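Local coordinates for sniffer CG10964-PA (Drosophila melanogaster, PDB 1SNY), which probably reduces carbonyl compounds with NADPH, as a carbonyl reductase of the short-chain dehydrogenase/reductase family, and binds NADP in a Rossmann fold, at residues G36-L41 / Q49-T54. Numbering follows the deposited sequence.
Sequences GLVKAL and QHLFTT
Leu-51 reaches out from its strand to two side chains one helical turn apart, Val-38 and Leu-41. Its chi1 of -154° swings CG away from the backbone N and beside the carbonyl carbon, and the branch that does most of the touching is CD1. That methyl lies 4.0 Å from CG1 of Val-38 and 4.1 Å from CD1 of Leu-41, with CB of Leu-41 equally near. Leu-41 comes at an oblique angle, its CD1 also resting 4.1 Å from CG of Leu-51, so the branch point of Leu-51 and its CD1 lie against CD1 of Leu-41. Val-38 divides its two methyls between two strand residues. With CG1 opposite the backbone N (chi1 178°), that methyl goes to Leu-51, while CG2 meets CG2 of Thr-53 at 4.0 Å, the two side chains crossing at about a right angle. Thr-53 thus presents its methyl to the helix; its hydroxyl OG1 is hydrogen-bonded to the carbonyl oxygen of His-75. The contact is buried and purely apolar, made by aliphatic carbons at ordinary packing distance. The axes of 36-41 and 50-54 run nearly antiparallel, at 169°, and come within 10.6 Å of each other, the usual return of a beta-alpha-beta crossover. Here that unit comprises strand 23-26, helix 32-42 and strand 50-55, at the start of the Rossmann fold. Leu-41 also touches Ile-26 on the first strand, and Val-38 and Thr-53 both touch Cys-29 in the loop leading into the helix. Phe-52 packs against helix 87-98 across the sheet, and Leu-37 faces helix 235-248 beside its own helix.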
# COMPACT_ATOMS: atom_id res chain seq x y z
N GLY A 36 -23.13 11.85 4.74
CA GLY A 36 -23.20 12.19 6.15
C GLY A 36 -22.39 13.43 6.45
O GLY A 36 -22.81 14.28 7.25
N LEU A 37 -21.22 13.53 5.82
CA LEU A 37 -20.34 14.68 6.02
C LEU A 37 -20.99 15.93 5.47
O LEU A 37 -20.92 16.99 6.09
CB LEU A 37 -18.99 14.44 5.33
CG LEU A 37 -18.05 13.40 5.92
CD1 LEU A 37 -16.83 13.25 5.02
CD2 LEU A 37 -17.62 13.82 7.32
N VAL A 38 -21.61 15.82 4.30
CA VAL A 38 -22.28 16.97 3.69
C VAL A 38 -23.27 17.56 4.69
O VAL A 38 -23.21 18.75 5.00
CB VAL A 38 -23.05 16.56 2.41
CG1 VAL A 38 -23.78 17.77 1.84
CG2 VAL A 38 -22.10 15.99 1.39
N LYS A 39 -24.17 16.72 5.19
CA LYS A 39 -25.18 17.17 6.14
C LYS A 39 -24.56 17.78 7.40
O LYS A 39 -25.01 18.81 7.88
CB LYS A 39 -26.10 16.01 6.53
CG LYS A 39 -26.86 15.41 5.36
CD LYS A 39 -27.74 14.26 5.82
CE LYS A 39 -28.46 13.61 4.65
NZ LYS A 39 -29.24 12.41 5.08
N ALA A 40 -23.53 17.13 7.93
CA ALA A 40 -22.87 17.63 9.13
C ALA A 40 -22.21 18.98 8.87
O ALA A 40 -22.14 19.82 9.76
CB ALA A 40 -21.83 16.63 9.62
N LEU A 41 -21.72 19.18 7.65
CA LEU A 41 -21.06 20.43 7.29
C LEU A 41 -22.09 21.55 7.30
O LEU A 41 -21.80 22.67 7.74
CB LEU A 41 -20.42 20.32 5.90
CG LEU A 41 -19.14 19.48 5.84
CD1 LEU A 41 -18.78 19.20 4.40
CD2 LEU A 41 -18.01 20.23 6.54
N GLN A 49 -18.90 28.13 2.29
CA GLN A 49 -19.53 28.95 1.26
C GLN A 49 -19.65 28.13 -0.00
O GLN A 49 -20.61 28.26 -0.76
CB GLN A 49 -18.69 30.21 0.97
CG GLN A 49 -19.23 31.04 -0.19
CD GLN A 49 -18.53 32.38 -0.35
OE1 GLN A 49 -18.94 33.21 -1.16
NE2 GLN A 49 -17.47 32.60 0.43
N HIS A 50 -18.67 27.27 -0.23
CA HIS A 50 -18.67 26.41 -1.41
C HIS A 50 -18.40 24.98 -0.98
O HIS A 50 -17.31 24.64 -0.50
CB HIS A 50 -17.60 26.87 -2.40
CG HIS A 50 -17.79 28.28 -2.89
ND1 HIS A 50 -18.92 28.68 -3.57
CD2 HIS A 50 -16.99 29.37 -2.80
CE1 HIS A 50 -18.81 29.96 -3.88
NE2 HIS A 50 -17.64 30.40 -3.43
N LEU A 51 -19.41 24.14 -1.15
CA LEU A 51 -19.31 22.73 -0.78
C LEU A 51 -19.41 21.91 -2.07
O LEU A 51 -20.52 21.63 -2.53
CB LEU A 51 -20.46 22.36 0.17
CG LEU A 51 -20.30 21.20 1.15
CD1 LEU A 51 -21.55 21.10 2.00
CD2 LEU A 51 -20.04 19.90 0.42
N PHE A 52 -18.27 21.56 -2.65
CA PHE A 52 -18.26 20.76 -3.87
C PHE A 52 -18.40 19.28 -3.53
O PHE A 52 -17.70 18.76 -2.66
CB PHE A 52 -16.98 20.97 -4.68
CG PHE A 52 -16.76 22.39 -5.10
CD1 PHE A 52 -16.20 23.31 -4.21
CD2 PHE A 52 -17.14 22.82 -6.37
CE1 PHE A 52 -16.03 24.64 -4.58
CE2 PHE A 52 -16.96 24.15 -6.75
CZ PHE A 52 -16.41 25.06 -5.86
N THR A 53 -19.32 18.62 -4.22
CA THR A 53 -19.59 17.21 -3.99
C THR A 53 -19.60 16.45 -5.30
O THR A 53 -20.26 16.86 -6.26
CB THR A 53 -20.97 17.03 -3.33
OG1 THR A 53 -21.98 17.52 -4.22
CG2 THR A 53 -21.04 17.78 -2.03
N THR A 54 -18.89 15.33 -5.34
CA THR A 54 -18.84 14.52 -6.54
C THR A 54 -19.74 13.30 -6.35
O THR A 54 -20.05 12.90 -5.23
CB THR A 54 -17.43 13.99 -6.84
OG1 THR A 54 -17.06 13.02 -5.86
CG2 THR A 54 -16.42 15.13 -6.82